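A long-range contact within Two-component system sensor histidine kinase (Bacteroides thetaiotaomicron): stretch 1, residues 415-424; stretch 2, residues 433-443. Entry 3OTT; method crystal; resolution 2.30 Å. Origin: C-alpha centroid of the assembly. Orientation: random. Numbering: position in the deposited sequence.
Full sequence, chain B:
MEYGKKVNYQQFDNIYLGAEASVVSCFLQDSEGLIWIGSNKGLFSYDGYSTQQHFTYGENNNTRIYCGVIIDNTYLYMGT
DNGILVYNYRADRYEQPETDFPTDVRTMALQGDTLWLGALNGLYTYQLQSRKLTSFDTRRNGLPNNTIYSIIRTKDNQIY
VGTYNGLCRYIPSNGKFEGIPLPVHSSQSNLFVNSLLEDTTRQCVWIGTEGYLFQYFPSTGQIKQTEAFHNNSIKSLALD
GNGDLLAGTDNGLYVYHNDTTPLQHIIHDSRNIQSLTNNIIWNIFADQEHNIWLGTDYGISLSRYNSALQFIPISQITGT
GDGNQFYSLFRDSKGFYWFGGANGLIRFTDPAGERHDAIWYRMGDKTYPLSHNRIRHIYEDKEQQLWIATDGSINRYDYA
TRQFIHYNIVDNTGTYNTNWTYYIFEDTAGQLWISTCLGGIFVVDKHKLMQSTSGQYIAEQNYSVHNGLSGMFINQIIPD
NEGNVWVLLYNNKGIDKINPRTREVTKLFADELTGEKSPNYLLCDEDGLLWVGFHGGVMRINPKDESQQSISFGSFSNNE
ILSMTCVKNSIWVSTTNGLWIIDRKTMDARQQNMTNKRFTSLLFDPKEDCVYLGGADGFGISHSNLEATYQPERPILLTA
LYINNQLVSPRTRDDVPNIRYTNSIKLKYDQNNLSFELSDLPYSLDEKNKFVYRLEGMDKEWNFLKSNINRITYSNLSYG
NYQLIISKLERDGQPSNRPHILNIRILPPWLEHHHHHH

Stretch 1, residues 415-424: TYNTNWTYYI
Stretch 2, residues 433-443: WISTCLGGIFV

Two antiparallel strands, one running through Tyr423 and Ile424 and the other through Ile434 and Ser435, pair so that their axes come within 4.7 Å with their N-to-C directions 153° apart, and the contact is built largely round Trp420, Cys437 and Ser435. The register pairs Thr421 with Thr436 (CA to CA 4.5 Å), Tyr423 with Ser435 (5.1 Å) and Ile424 with Ile434 (4.6 Å). It slips by one residue between the first two pairs, a beta bulge marked by Tyr422, whose phi/psi of -107/-29 departs from the extended values around it.

Ser435 sits opposite this bulge. Its backbone serves two residues: Tyr422 N donates to Ser435 O at 2.8 Å, and Ser435 N donates to Tyr423 O, also at 2.8 Å, both nearly straight. Its small side chain (chi1 81°, p) fits close against the neighbouring strand, with OG 3.2 Å from Tyr423 CB. Tyr423, on the same face, has an off-well chi1 of -137° that leads its ring away.

Trp420 (phi/psi -104/89) covers the most surface. Its carbonyl accepts a hydrogen bond from Cys437 N, with N to O 3.0 Å, and also receives a CA-H...O contact from Thr436 CA at 3.3 Å. With chi1 -62° (m) and chi2 -14°, the indole lies beside Cys437 and Leu438. Cys437 has chi1 170° (t), which places SG at the edge of the indole, 3.7 Å from Trp420 CE3. Its CB meets Tyr422 CE1 at 3.5 Å, so a compact, weakly polar side chain touches two aromatic residues. Leu438 (m, t) sets CD1 3.7 Å from Trp420 CZ3, adding an apolar contact although the residue itself is exposed.

On the face bearing Thr421, Ile424, Ile434 and Thr436, branched side chains suit the extended backbone. Thr421 CG2 packs 3.6 Å from Ile434 CG2, with both chi1 angles m. Thr421 OG1 turns back to donate to Thr418 O at 2.7 Å, whereas Thr436 OG1 is buried without a partner.

Stretch 2 then reverses: Thr436 N bonds to Gly440 O at 3.0 Å, and Phe442 pairs through its backbone with Ile434. Gly440 has a positive phi (63/-145), which favours glycine. At Gly439 (-110/15) the reason is space, because an ideal CB would lie 2.7 Å from Asn417 O, a clash. Tyr416 (m, chi2 120°) uses the room, its CB 3.8 Å from Gly439 CA. The flat ring of Phe442 (m, chi2 82°) reaches the same loop, with CZ 3.9 Å from Tyr416 CB and CE1 3.4 Å from Asn417 O.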

# COMPACT_ATOMS: atom_id res chain seq x y z
N THR B 415 24.33 36.49 10.20
CA THR B 415 23.91 35.93 11.50
C THR B 415 22.61 35.13 11.39
O THR B 415 22.44 34.10 12.01
CB THR B 415 23.70 37.08 12.49
OG1 THR B 415 24.89 37.86 12.54
CG2 THR B 415 23.40 36.56 13.88
N TYR B 416 21.67 35.64 10.61
CA TYR B 416 20.38 35.04 10.49
C TYR B 416 20.27 34.44 9.11
O TYR B 416 20.91 34.89 8.15
CB TYR B 416 19.31 36.10 10.70
CG TYR B 416 19.48 36.91 11.97
CD1 TYR B 416 19.65 38.28 11.90
CD2 TYR B 416 19.44 36.29 13.25
CE1 TYR B 416 19.80 39.03 13.05
CE2 TYR B 416 19.59 37.02 14.41
CZ TYR B 416 19.77 38.40 14.31
OH TYR B 416 19.94 39.20 15.45
N ASN B 417 19.45 33.41 9.00
CA ASN B 417 19.32 32.76 7.74
C ASN B 417 17.88 32.29 7.59
O ASN B 417 17.04 32.50 8.50
CB ASN B 417 20.32 31.61 7.63
CG ASN B 417 20.04 30.50 8.64
OD1 ASN B 417 18.89 30.03 8.77
ND2 ASN B 417 21.07 30.08 9.38
N THR B 418 17.65 31.58 6.49
CA THR B 418 16.34 31.23 6.02
C THR B 418 16.01 29.72 6.15
O THR B 418 15.03 29.23 5.60
CB THR B 418 16.28 31.78 4.58
OG1 THR B 418 14.96 32.11 4.23
CG2 THR B 418 16.82 30.82 3.60
N ASN B 419 16.82 28.97 6.90
CA ASN B 419 16.63 27.52 7.09
C ASN B 419 15.21 27.09 7.46
O ASN B 419 14.68 26.15 6.89
CB ASN B 419 17.55 26.99 8.20
CG ASN B 419 18.99 26.87 7.74
OD1 ASN B 419 19.30 26.97 6.53
ND2 ASN B 419 19.90 26.65 8.71
N TRP B 420 14.63 27.80 8.44
CA TRP B 420 13.27 27.57 8.86
C TRP B 420 12.32 28.63 8.33
O TRP B 420 12.07 29.61 8.98
CB TRP B 420 13.20 27.50 10.40
CG TRP B 420 14.02 26.34 10.98
CD1 TRP B 420 14.53 25.25 10.29
CD2 TRP B 420 14.38 26.15 12.36
NE1 TRP B 420 15.17 24.41 11.16
CE2 TRP B 420 15.09 24.92 12.43
CE3 TRP B 420 14.15 26.88 13.54
CZ2 TRP B 420 15.60 24.41 13.65
CZ3 TRP B 420 14.66 26.37 14.77
CH2 TRP B 420 15.38 25.14 14.80
N THR B 421 11.77 28.41 7.15
CA THR B 421 10.87 29.35 6.47
C THR B 421 9.40 29.01 6.66
O THR B 421 9.02 27.87 6.43
CB THR B 421 11.22 29.43 4.94
OG1 THR B 421 12.53 30.04 4.85
CG2 THR B 421 10.22 30.40 4.21
N TYR B 422 8.59 30.00 7.08
CA TYR B 422 7.17 29.77 7.41
C TYR B 422 6.23 30.31 6.38
O TYR B 422 5.15 29.75 6.26
CB TYR B 422 6.74 30.36 8.80
CG TYR B 422 7.16 29.43 9.92
CD1 TYR B 422 8.52 29.11 10.11
CD2 TYR B 422 6.20 28.81 10.75
CE1 TYR B 422 8.93 28.22 11.13
CE2 TYR B 422 6.62 27.90 11.77
CZ TYR B 422 7.98 27.62 11.94
OH TYR B 422 8.40 26.76 12.93
N TYR B 423 6.62 31.38 5.67
CA TYR B 423 5.70 32.05 4.76
C TYR B 423 6.49 32.87 3.75
O TYR B 423 7.61 33.39 4.05
CB TYR B 423 4.74 32.98 5.54
CG TYR B 423 3.29 32.96 5.13
CD1 TYR B 423 2.49 31.83 5.38
CD2 TYR B 423 2.71 34.07 4.52
CE1 TYR B 423 1.13 31.80 5.01
CE2 TYR B 423 1.36 34.03 4.14
CZ TYR B 423 0.59 32.90 4.41
OH TYR B 423 -0.73 32.86 4.03
N ILE B 424 5.90 33.02 2.58
CA ILE B 424 6.49 33.76 1.49
C ILE B 424 5.43 34.41 0.66
O ILE B 424 4.35 33.83 0.50
CB ILE B 424 7.29 32.82 0.60
CG1 ILE B 424 7.78 33.53 -0.66
CG2 ILE B 424 6.43 31.72 0.13
CD1 ILE B 424 9.01 32.82 -1.24
N TRP B 433 9.20 38.36 -0.05
CA TRP B 433 9.17 38.63 1.41
C TRP B 433 9.10 37.25 2.06
O TRP B 433 8.23 36.44 1.70
CB TRP B 433 7.92 39.47 1.76
CG TRP B 433 8.09 40.94 1.41
CD1 TRP B 433 8.17 41.51 0.15
CD2 TRP B 433 8.22 42.02 2.35
NE1 TRP B 433 8.31 42.87 0.26
CE2 TRP B 433 8.37 43.21 1.59
CE3 TRP B 433 8.18 42.10 3.75
CZ2 TRP B 433 8.53 44.47 2.20
CZ3 TRP B 433 8.33 43.36 4.37
CH2 TRP B 433 8.51 44.52 3.59
N ILE B 434 10.05 36.96 2.96
CA ILE B 434 10.20 35.61 3.52
C ILE B 434 10.18 35.68 5.03
O ILE B 434 11.00 36.36 5.63
CB ILE B 434 11.51 34.97 3.04
CG1 ILE B 434 11.53 34.90 1.51
CG2 ILE B 434 11.73 33.58 3.65
CD1 ILE B 434 12.94 34.92 0.94
N SER B 435 9.22 35.01 5.64
CA SER B 435 9.17 35.01 7.07
C SER B 435 9.81 33.73 7.59
O SER B 435 9.60 32.66 7.04
CB SER B 435 7.73 35.18 7.59
OG SER B 435 7.00 33.96 7.58
N THR B 436 10.54 33.87 8.69
CA THR B 436 11.32 32.80 9.25
C THR B 436 11.02 32.56 10.78
O THR B 436 10.49 33.41 11.48
CB THR B 436 12.78 33.25 9.03
OG1 THR B 436 13.10 33.06 7.63
CG2 THR B 436 13.70 32.48 9.78
N CYS B 437 11.41 31.41 11.31
CA CYS B 437 11.58 31.26 12.73
C CYS B 437 13.07 31.60 12.99
O CYS B 437 13.96 31.16 12.24
CB CYS B 437 11.25 29.81 13.13
SG CYS B 437 11.68 29.30 14.84
N LEU B 438 13.34 32.43 13.97
CA LEU B 438 14.72 32.79 14.38
C LEU B 438 15.46 33.85 13.54
O LEU B 438 16.34 34.53 14.07
CB LEU B 438 15.66 31.58 14.55
CG LEU B 438 15.49 30.58 15.71
CD1 LEU B 438 16.58 29.49 15.48
CD2 LEU B 438 15.65 31.20 17.10
N GLY B 439 15.10 34.02 12.27
CA GLY B 439 15.76 35.07 11.48
C GLY B 439 14.90 36.27 11.13
O GLY B 439 15.25 37.06 10.26
N GLY B 440 13.77 36.45 11.77
CA GLY B 440 12.91 37.56 11.35
C GLY B 440 12.37 37.45 9.93
O GLY B 440 12.03 36.36 9.47
N ILE B 441 12.23 38.60 9.25
CA ILE B 441 11.76 38.65 7.86
C ILE B 441 12.89 39.10 6.89
O ILE B 441 13.66 40.03 7.14
CB ILE B 441 10.55 39.62 7.71
CG1 ILE B 441 9.35 39.15 8.57
CG2 ILE B 441 10.14 39.79 6.23
CD1 ILE B 441 8.39 40.36 8.97
N PHE B 442 12.98 38.42 5.77
CA PHE B 442 13.96 38.78 4.73
C PHE B 442 13.19 39.30 3.51
O PHE B 442 12.12 38.74 3.14
CB PHE B 442 14.75 37.53 4.29
CG PHE B 442 15.56 36.91 5.40
CD1 PHE B 442 14.98 36.04 6.33
CD2 PHE B 442 16.91 37.18 5.50
CE1 PHE B 442 15.77 35.45 7.39
CE2 PHE B 442 17.69 36.63 6.57
CZ PHE B 442 17.11 35.77 7.48
N VAL B 443 13.73 40.36 2.91
CA VAL B 443 13.20 40.91 1.68
C VAL B 443 14.29 40.80 0.64
O VAL B 443 15.38 41.37 0.85
CB VAL B 443 12.79 42.36 1.86
CG1 VAL B 443 12.23 42.89 0.55
CG2 VAL B 443 11.77 42.51 3.04